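Local structure of ParM protein (Staphylococcus aureus, 3JS6) at residues V4-V16 against K19-I31. The protein is an actin-like protein that forms filaments and probably drives plasmid DNA segregation. Numbering follows the deposited sequence.
Sequences VYVMALDFGNGFV and KINDEKFVIPSRI
Phe15 lies obliquely against Pro28, its CE1 3.7 Å from Pro28 CG. Val26 CG2 meets the same ring at CD1. Two backbone bonds, Val16 N to Ile27 O (2.8 Å) and Ile27 N to Val16 O, pair the strands beside it. Ser29 N closes this end on Gly14 O, from above the carbonyl plane.

Val16 and Phe25 run side by side and point the same way. Val16 CG1 stands 3.8 Å from Phe25 CE1. Phe25 CG sits between its backbone N and carbonyl carbon (chi1 74°), which brings the ring alongside Val16. Phe25 CZ also meets Leu9 CD2 at 4.2 Å. Helix 90-104 packs on Val16, Phe25 and Ile27.

At the other end, Ala8 and Lys19 exchange two backbone bonds. Ile20 reaches out with CG1 anti to the backbone N (chi1 -179°), which carries CD1 to Tyr5 CB and Met7 CG. The Asn21 amide is turned 71° from the Tyr5 ring, with Asn21 ND2 3.6 Å from Tyr5 CD2. One water links Val6 O to Asn21 N, another Val6 N to Asn21 OD1. The contact lies within two consecutive hairpins of the actin-like N-terminal domain that share strand 15-20. Direct backbone bonds and apolar packing hold most of it, and water bridges serve beside the Ile20-Glu23 turn.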
ATOM      1  N   VAL A   4      16.354   9.933  15.245  1.00 36.28           N
ATOM      2  CA  VAL A   4      15.031   9.727  14.647  1.00 31.47           C
ATOM      3  C   VAL A   4      15.009   8.903  13.352  1.00 29.63           C
ATOM      4  O   VAL A   4      15.795   9.125  12.440  1.00 28.77           O
ATOM      5  CB  VAL A   4      14.366  11.081  14.398  1.00 29.88           C
ATOM      6  CG1 VAL A   4      12.964  10.892  13.874  1.00 26.63           C
ATOM      7  CG2 VAL A   4      14.360  11.914  15.695  1.00 33.58           C
ATOM      8  N   TYR A   5      14.090   7.950  13.288  1.00 20.86           N
ATOM      9  CA  TYR A   5      13.936   7.075  12.124  1.00 19.64           C
ATOM     10  C   TYR A   5      12.672   7.404  11.349  1.00 23.87           C
ATOM     11  O   TYR A   5      11.752   7.995  11.894  1.00 22.48           O
ATOM     12  CB  TYR A   5      13.851   5.626  12.573  1.00 17.14           C
ATOM     13  CG  TYR A   5      15.095   5.127  13.230  1.00 29.57           C
ATOM     14  CD1 TYR A   5      15.173   5.002  14.621  1.00 29.75           C
ATOM     15  CD2 TYR A   5      16.209   4.789  12.471  1.00 33.95           C
ATOM     16  CE1 TYR A   5      16.334   4.547  15.230  1.00 32.53           C
ATOM     17  CE2 TYR A   5      17.370   4.338  13.072  1.00 29.88           C
ATOM     18  CZ  TYR A   5      17.428   4.218  14.447  1.00 29.82           C
ATOM     19  OH  TYR A   5      18.599   3.787  15.045  1.00 36.05           O
ATOM     20  N   VAL A   6      12.612   7.003  10.080  1.00 21.28           N
ATOM     21  CA  VAL A   6      11.432   7.288   9.293  1.00 19.28           C
ATOM     22  C   VAL A   6      10.662   6.001   9.002  1.00 22.13           C
ATOM     23  O   VAL A   6      11.218   5.061   8.449  1.00 22.91           O
ATOM     24  CB  VAL A   6      11.814   7.983   7.959  1.00 25.95           C
ATOM     25  CG1 VAL A   6      10.607   8.057   7.026  1.00 24.75           C
ATOM     26  CG2 VAL A   6      12.317   9.413   8.250  1.00 23.50           C
HETATM   27  N   MSE A   7       9.404   5.953   9.421  1.00 19.09           N
HETATM   28  CA  MSE A   7       8.547   4.792   9.159  1.00 16.96           C
HETATM   29  C   MSE A   7       7.599   5.181   8.038  1.00 19.05           C
HETATM   30  O   MSE A   7       6.913   6.201   8.146  1.00 23.16           O
HETATM   31  CB  MSE A   7       7.682   4.422  10.353  1.00 19.94           C
HETATM   32  CG  MSE A   7       8.382   3.757  11.540  1.00 24.11           C
HETATM   33 SE   MSE A   7       7.012   3.272  12.899  1.00 29.27          SE
HETATM   34  CE  MSE A   7       8.092   2.233  14.084  1.00 26.93           C
ATOM     35  N   ALA A   8       7.552   4.367   6.978  1.00 18.60           N
ATOM     36  CA  ALA A   8       6.656   4.617   5.866  1.00 14.71           C
ATOM     37  C   ALA A   8       5.689   3.436   5.888  1.00 15.84           C
ATOM     38  O   ALA A   8       6.112   2.284   5.933  1.00 19.64           O
ATOM     39  CB  ALA A   8       7.404   4.655   4.567  1.00 19.68           C
ATOM     40  N   LEU A   9       4.398   3.744   5.874  1.00 18.30           N
ATOM     41  CA  LEU A   9       3.350   2.722   5.959  1.00 21.73           C
ATOM     42  C   LEU A   9       2.282   2.950   4.921  1.00 20.43           C
ATOM     43  O   LEU A   9       1.947   4.087   4.615  1.00 22.27           O
ATOM     44  CB  LEU A   9       2.699   2.758   7.336  1.00 20.73           C
ATOM     45  CG  LEU A   9       3.518   2.145   8.474  1.00 20.89           C
ATOM     46  CD1 LEU A   9       2.917   2.532   9.848  1.00 20.64           C
ATOM     47  CD2 LEU A   9       3.528   0.605   8.292  1.00 19.36           C
ATOM     48  N   ASP A  10       1.737   1.858   4.398  1.00 21.77           N
ATOM     49  CA  ASP A  10       0.696   1.945   3.371  1.00 20.48           C
ATOM     50  C   ASP A  10      -0.360   0.917   3.740  1.00 21.57           C
ATOM     51  O   ASP A  10      -0.144  -0.285   3.535  1.00 20.84           O
ATOM     52  CB  ASP A  10       1.322   1.587   2.027  1.00 18.82           C
ATOM     53  CG  ASP A  10       0.322   1.651   0.860  1.00 26.79           C
ATOM     54  OD1 ASP A  10      -0.863   1.994   1.068  1.00 28.87           O
ATOM     55  OD2 ASP A  10       0.748   1.370  -0.280  1.00 28.76           O
ATOM     56  N   PHE A  11      -1.473   1.373   4.304  1.00 17.72           N
ATOM     57  CA  PHE A  11      -2.545   0.470   4.709  1.00 24.36           C
ATOM     58  C   PHE A  11      -3.537   0.341   3.560  1.00 29.63           C
ATOM     59  O   PHE A  11      -4.587   0.967   3.555  1.00 33.14           O
ATOM     60  CB  PHE A  11      -3.241   1.001   5.960  1.00 25.85           C
ATOM     61  CG  PHE A  11      -2.328   1.112   7.149  1.00 25.64           C
ATOM     62  CD1 PHE A  11      -1.676   2.310   7.442  1.00 23.07           C
ATOM     63  CD2 PHE A  11      -2.086  -0.000   7.950  1.00 22.49           C
ATOM     64  CE1 PHE A  11      -0.787   2.399   8.528  1.00 21.66           C
ATOM     65  CE2 PHE A  11      -1.195   0.076   9.042  1.00 26.01           C
ATOM     66  CZ  PHE A  11      -0.547   1.281   9.323  1.00 19.49           C
ATOM     67  N   GLY A  12      -3.188  -0.483   2.586  1.00 41.26           N
ATOM     68  CA  GLY A  12      -4.030  -0.627   1.419  1.00 48.32           C
ATOM     69  C   GLY A  12      -5.082  -1.708   1.405  1.00 54.67           C
ATOM     70  O   GLY A  12      -5.403  -2.347   2.421  1.00 49.97           O
ATOM     71  N   ASN A  13      -5.634  -1.863   0.205  1.00 61.04           N
ATOM     72  CA  ASN A  13      -6.654  -2.845  -0.118  1.00 62.40           C
ATOM     73  C   ASN A  13      -6.648  -4.025   0.844  1.00 58.15           C
ATOM     74  O   ASN A  13      -7.263  -3.981   1.913  1.00 63.48           O
ATOM     75  CB  ASN A  13      -6.413  -3.340  -1.552  1.00 65.48           C
ATOM     76  CG  ASN A  13      -4.941  -3.222  -1.975  1.00 67.21           C
ATOM     77  OD1 ASN A  13      -4.028  -3.593  -1.222  1.00 63.45           O
ATOM     78  ND2 ASN A  13      -4.712  -2.710  -3.187  1.00 60.05           N
ATOM     79  N   GLY A  14      -5.947  -5.078   0.449  1.00 52.21           N
ATOM     80  CA  GLY A  14      -5.859  -6.266   1.270  1.00 47.26           C
ATOM     81  C   GLY A  14      -4.481  -6.508   1.858  1.00 38.17           C
ATOM     82  O   GLY A  14      -4.271  -7.528   2.506  1.00 28.14           O
ATOM     83  N   PHE A  15      -3.549  -5.576   1.656  1.00 31.05           N
ATOM     84  CA  PHE A  15      -2.189  -5.742   2.176  1.00 30.01           C
ATOM     85  C   PHE A  15      -1.652  -4.476   2.837  1.00 28.84           C
ATOM     86  O   PHE A  15      -1.962  -3.368   2.409  1.00 28.65           O
ATOM     87  CB  PHE A  15      -1.226  -6.095   1.047  1.00 29.76           C
ATOM     88  CG  PHE A  15      -1.437  -7.452   0.462  1.00 39.31           C
ATOM     89  CD1 PHE A  15      -0.812  -8.561   1.017  1.00 39.35           C
ATOM     90  CD2 PHE A  15      -2.258  -7.624  -0.645  1.00 38.78           C
ATOM     91  CE1 PHE A  15      -1.001  -9.829   0.477  1.00 46.95           C
ATOM     92  CE2 PHE A  15      -2.456  -8.885  -1.193  1.00 46.23           C
ATOM     93  CZ  PHE A  15      -1.825  -9.993  -0.630  1.00 45.80           C
ATOM     94  N   VAL A  16      -0.830  -4.654   3.865  1.00 25.12           N
ATOM     95  CA  VAL A  16      -0.201  -3.520   4.540  1.00 24.29           C
ATOM     96  C   VAL A  16       1.266  -3.583   4.135  1.00 19.98           C
ATOM     97  O   VAL A  16       1.886  -4.648   4.233  1.00 22.32           O
ATOM     98  CB  VAL A  16      -0.292  -3.645   6.074  1.00 21.11           C
ATOM     99  CG1 VAL A  16       0.544  -2.560   6.733  1.00 22.00           C
ATOM    100  CG2 VAL A  16      -1.740  -3.526   6.519  1.00 21.53           C
ATOM    101  N   LYS A  19       8.012   0.110   5.600  1.00 19.52           N
ATOM    102  CA  LYS A  19       9.443   0.200   5.323  1.00 17.71           C
ATOM    103  C   LYS A  19      10.117   1.095   6.355  1.00 17.29           C
ATOM    104  O   LYS A  19       9.574   2.130   6.733  1.00 18.54           O
ATOM    105  CB  LYS A  19       9.674   0.747   3.905  1.00 18.70           C
ATOM    106  CG  LYS A  19      11.132   0.818   3.455  1.00 27.85           C
ATOM    107  CD  LYS A  19      11.248   1.263   1.998  1.00 28.69           C
ATOM    108  CE  LYS A  19      12.703   1.183   1.513  1.00 32.02           C
ATOM    109  NZ  LYS A  19      13.546   2.274   2.082  1.00 26.79           N
ATOM    110  N   ILE A  20      11.275   0.665   6.839  1.00 21.46           N
ATOM    111  CA  ILE A  20      12.058   1.464   7.768  1.00 19.17           C
ATOM    112  C   ILE A  20      13.501   1.160   7.397  1.00 19.08           C
ATOM    113  O   ILE A  20      13.891   0.003   7.311  1.00 22.67           O
ATOM    114  CB  ILE A  20      11.749   1.142   9.277  1.00 17.19           C
ATOM    115  CG1 ILE A  20      12.612   2.054  10.172  1.00 24.76           C
ATOM    116  CG2 ILE A  20      11.971  -0.328   9.588  1.00 15.77           C
ATOM    117  CD1 ILE A  20      12.168   2.120  11.625  1.00 22.63           C
ATOM    118  N   ASN A  21      14.284   2.213   7.149  1.00 23.24           N
ATOM    119  CA  ASN A  21      15.660   2.040   6.727  1.00 26.32           C
ATOM    120  C   ASN A  21      15.650   1.095   5.512  1.00 25.19           C
ATOM    121  O   ASN A  21      14.908   1.338   4.555  1.00 27.19           O
ATOM    122  CB  ASN A  21      16.504   1.501   7.890  1.00 25.45           C
ATOM    123  CG  ASN A  21      16.506   2.461   9.098  1.00 29.81           C
ATOM    124  OD1 ASN A  21      16.522   3.681   8.939  1.00 32.44           O
ATOM    125  ND2 ASN A  21      16.505   1.904  10.299  1.00 33.46           N
ATOM    126  N   ASP A  22      16.436   0.024   5.534  1.00 25.89           N
ATOM    127  CA  ASP A  22      16.465  -0.896   4.397  1.00 35.28           C
ATOM    128  C   ASP A  22      15.575  -2.113   4.604  1.00 33.25           C
ATOM    129  O   ASP A  22      15.638  -3.070   3.845  1.00 31.80           O
ATOM    130  CB  ASP A  22      17.899  -1.350   4.139  1.00 35.23           C
ATOM    131  CG  ASP A  22      18.820  -0.182   3.817  1.00 41.79           C
ATOM    132  OD1 ASP A  22      18.482   0.603   2.906  1.00 43.51           O
ATOM    133  OD2 ASP A  22      19.872  -0.045   4.472  1.00 41.52           O
ATOM    134  N   GLU A  23      14.742  -2.059   5.634  1.00 22.37           N
ATOM    135  CA  GLU A  23      13.851  -3.165   5.976  1.00 29.07           C
ATOM    136  C   GLU A  23      12.433  -2.915   5.464  1.00 27.07           C
ATOM    137  O   GLU A  23      11.931  -1.791   5.521  1.00 27.61           O
ATOM    138  CB  GLU A  23      13.829  -3.313   7.502  1.00 34.18           C
ATOM    139  CG  GLU A  23      14.688  -4.419   8.110  1.00 47.73           C
ATOM    140  CD  GLU A  23      16.005  -4.689   7.395  1.00 52.25           C
ATOM    141  OE1 GLU A  23      16.948  -3.861   7.476  1.00 51.05           O
ATOM    142  OE2 GLU A  23      16.092  -5.756   6.751  1.00 51.55           O
ATOM    143  N   LYS A  24      11.770  -3.950   4.960  1.00 23.21           N
ATOM    144  CA  LYS A  24      10.408  -3.731   4.500  1.00 24.86           C
ATOM    145  C   LYS A  24       9.564  -4.975   4.654  1.00 20.78           C
ATOM    146  O   LYS A  24      10.103  -6.039   4.866  1.00 22.19           O
ATOM    147  CB  LYS A  24      10.399  -3.218   3.046  1.00 29.16           C
ATOM    148  CG  LYS A  24      11.102  -4.097   2.037  1.00 34.81           C
ATOM    149  CD  LYS A  24      11.143  -3.394   0.677  1.00 44.21           C
ATOM    150  CE  LYS A  24      11.643  -4.312  -0.425  1.00 47.56           C
ATOM    151  NZ  LYS A  24      11.502  -3.693  -1.781  1.00 45.85           N
ATOM    152  N   PHE A  25       8.240  -4.820   4.613  1.00 20.50           N
ATOM    153  CA  PHE A  25       7.339  -5.964   4.715  1.00 21.45           C
ATOM    154  C   PHE A  25       6.053  -5.722   3.955  1.00 21.54           C
ATOM    155  O   PHE A  25       5.681  -4.578   3.712  1.00 22.25           O
ATOM    156  CB  PHE A  25       7.019  -6.300   6.197  1.00 25.72           C
ATOM    157  CG  PHE A  25       6.064  -5.334   6.870  1.00 23.61           C
ATOM    158  CD1 PHE A  25       4.692  -5.365   6.592  1.00 16.12           C
ATOM    159  CD2 PHE A  25       6.547  -4.384   7.782  1.00 22.15           C
ATOM    160  CE1 PHE A  25       3.810  -4.477   7.202  1.00 23.40           C
ATOM    161  CE2 PHE A  25       5.687  -3.487   8.398  1.00 24.12           C
ATOM    162  CZ  PHE A  25       4.305  -3.529   8.110  1.00 32.07           C
ATOM    163  N   VAL A  26       5.393  -6.808   3.548  1.00 20.79           N
ATOM    164  CA  VAL A  26       4.102  -6.734   2.876  1.00 21.75           C
ATOM    165  C   VAL A  26       3.364  -7.975   3.416  1.00 18.66           C
ATOM    166  O   VAL A  26       3.819  -9.088   3.274  1.00 23.71           O
ATOM    167  CB  VAL A  26       4.226  -6.713   1.320  1.00 23.14           C
ATOM    168  CG1 VAL A  26       5.094  -7.873   0.815  1.00 25.09           C
ATOM    169  CG2 VAL A  26       2.800  -6.721   0.703  1.00 18.55           C
ATOM    170  N   ILE A  27       2.266  -7.724   4.117  1.00 20.39           N
ATOM    171  CA  ILE A  27       1.490  -8.748   4.817  1.00 21.55           C
ATOM    172  C   ILE A  27       0.020  -8.466   4.612  1.00 25.61           C
ATOM    173  O   ILE A  27      -0.388  -7.292   4.572  1.00 21.74           O
ATOM    174  CB  ILE A  27       1.819  -8.652   6.347  1.00 23.99           C
ATOM    175  CG1 ILE A  27       3.320  -8.919   6.552  1.00 27.60           C
ATOM    176  CG2 ILE A  27       0.944  -9.614   7.178  1.00 20.27           C
ATOM    177  CD1 ILE A  27       3.864  -8.507   7.923  1.00 20.04           C
ATOM    178  N   PRO A  28      -0.803  -9.528   4.480  1.00 27.40           N
ATOM    179  CA  PRO A  28      -2.244  -9.355   4.290  1.00 24.49           C
ATOM    180  C   PRO A  28      -2.841  -8.566   5.446  1.00 23.89           C
ATOM    181  O   PRO A  28      -2.429  -8.716   6.587  1.00 22.21           O
ATOM    182  CB  PRO A  28      -2.767 -10.793   4.261  1.00 29.82           C
ATOM    183  CG  PRO A  28      -1.630 -11.549   3.635  1.00 28.31           C
ATOM    184  CD  PRO A  28      -0.420 -10.950   4.348  1.00 26.98           C
ATOM    185  N   SER A  29      -3.821  -7.724   5.140  1.00 19.06           N
ATOM    186  CA  SER A  29      -4.470  -6.907   6.154  1.00 24.07           C
ATOM    187  C   SER A  29      -5.440  -7.778   6.969  1.00 28.78           C
ATOM    188  O   SER A  29      -6.648  -7.656   6.844  1.00 23.88           O
ATOM    189  CB  SER A  29      -5.203  -5.752   5.458  1.00 33.75           C
ATOM    190  OG  SER A  29      -5.937  -4.973   6.376  1.00 43.58           O
ATOM    191  N   ARG A  30      -4.875  -8.667   7.783  1.00 27.64           N
ATOM    192  CA  ARG A  30      -5.621  -9.612   8.618  1.00 22.32           C
ATOM    193  C   ARG A  30      -4.926  -9.627   9.958  1.00 18.86           C
ATOM    194  O   ARG A  30      -3.727  -9.429  10.035  1.00 22.29           O
ATOM    195  CB  ARG A  30      -5.538 -11.052   8.059  1.00 22.50           C
ATOM    196  CG  ARG A  30      -6.295 -11.308   6.769  1.00 40.58           C
ATOM    197  CD  ARG A  30      -5.957 -12.693   6.189  1.00 34.50           C
ATOM    198  NE  ARG A  30      -6.332 -13.805   7.067  1.00 30.26           N
ATOM    199  CZ  ARG A  30      -7.586 -14.127   7.374  1.00 42.38           C
ATOM    200  NH1 ARG A  30      -8.595 -13.412   6.886  1.00 30.77           N
ATOM    201  NH2 ARG A  30      -7.834 -15.182   8.136  1.00 37.62           N
ATOM    202  N   ILE A  31      -5.671  -9.878  11.017  1.00 21.68           N
ATOM    203  CA  ILE A  31      -5.074  -9.918  12.338  1.00 24.08           C
ATOM    204  C   ILE A  31      -5.718 -11.042  13.152  1.00 25.01           C
ATOM    205  O   ILE A  31      -6.860 -11.421  12.902  1.00 25.13           O
ATOM    206  CB  ILE A  31      -5.253  -8.551  13.037  1.00 30.29           C
ATOM    207  CG1 ILE A  31      -4.339  -8.454  14.250  1.00 37.75           C
ATOM    208  CG2 ILE A  31      -6.712  -8.340  13.433  1.00 32.62           C
ATOM    209  CD1 ILE A  31      -4.193  -7.031  14.761  1.00 45.06           C
TER
HETATM  210  O   HOH W   1      13.177   4.834   6.683  1.00 24.71           O
HETATM  211  O   HOH W   2      14.971   6.034   8.968  1.00 28.42           O
HETATM  212  O   HOH W   3      -4.946  -2.026   5.785  1.00 43.08           O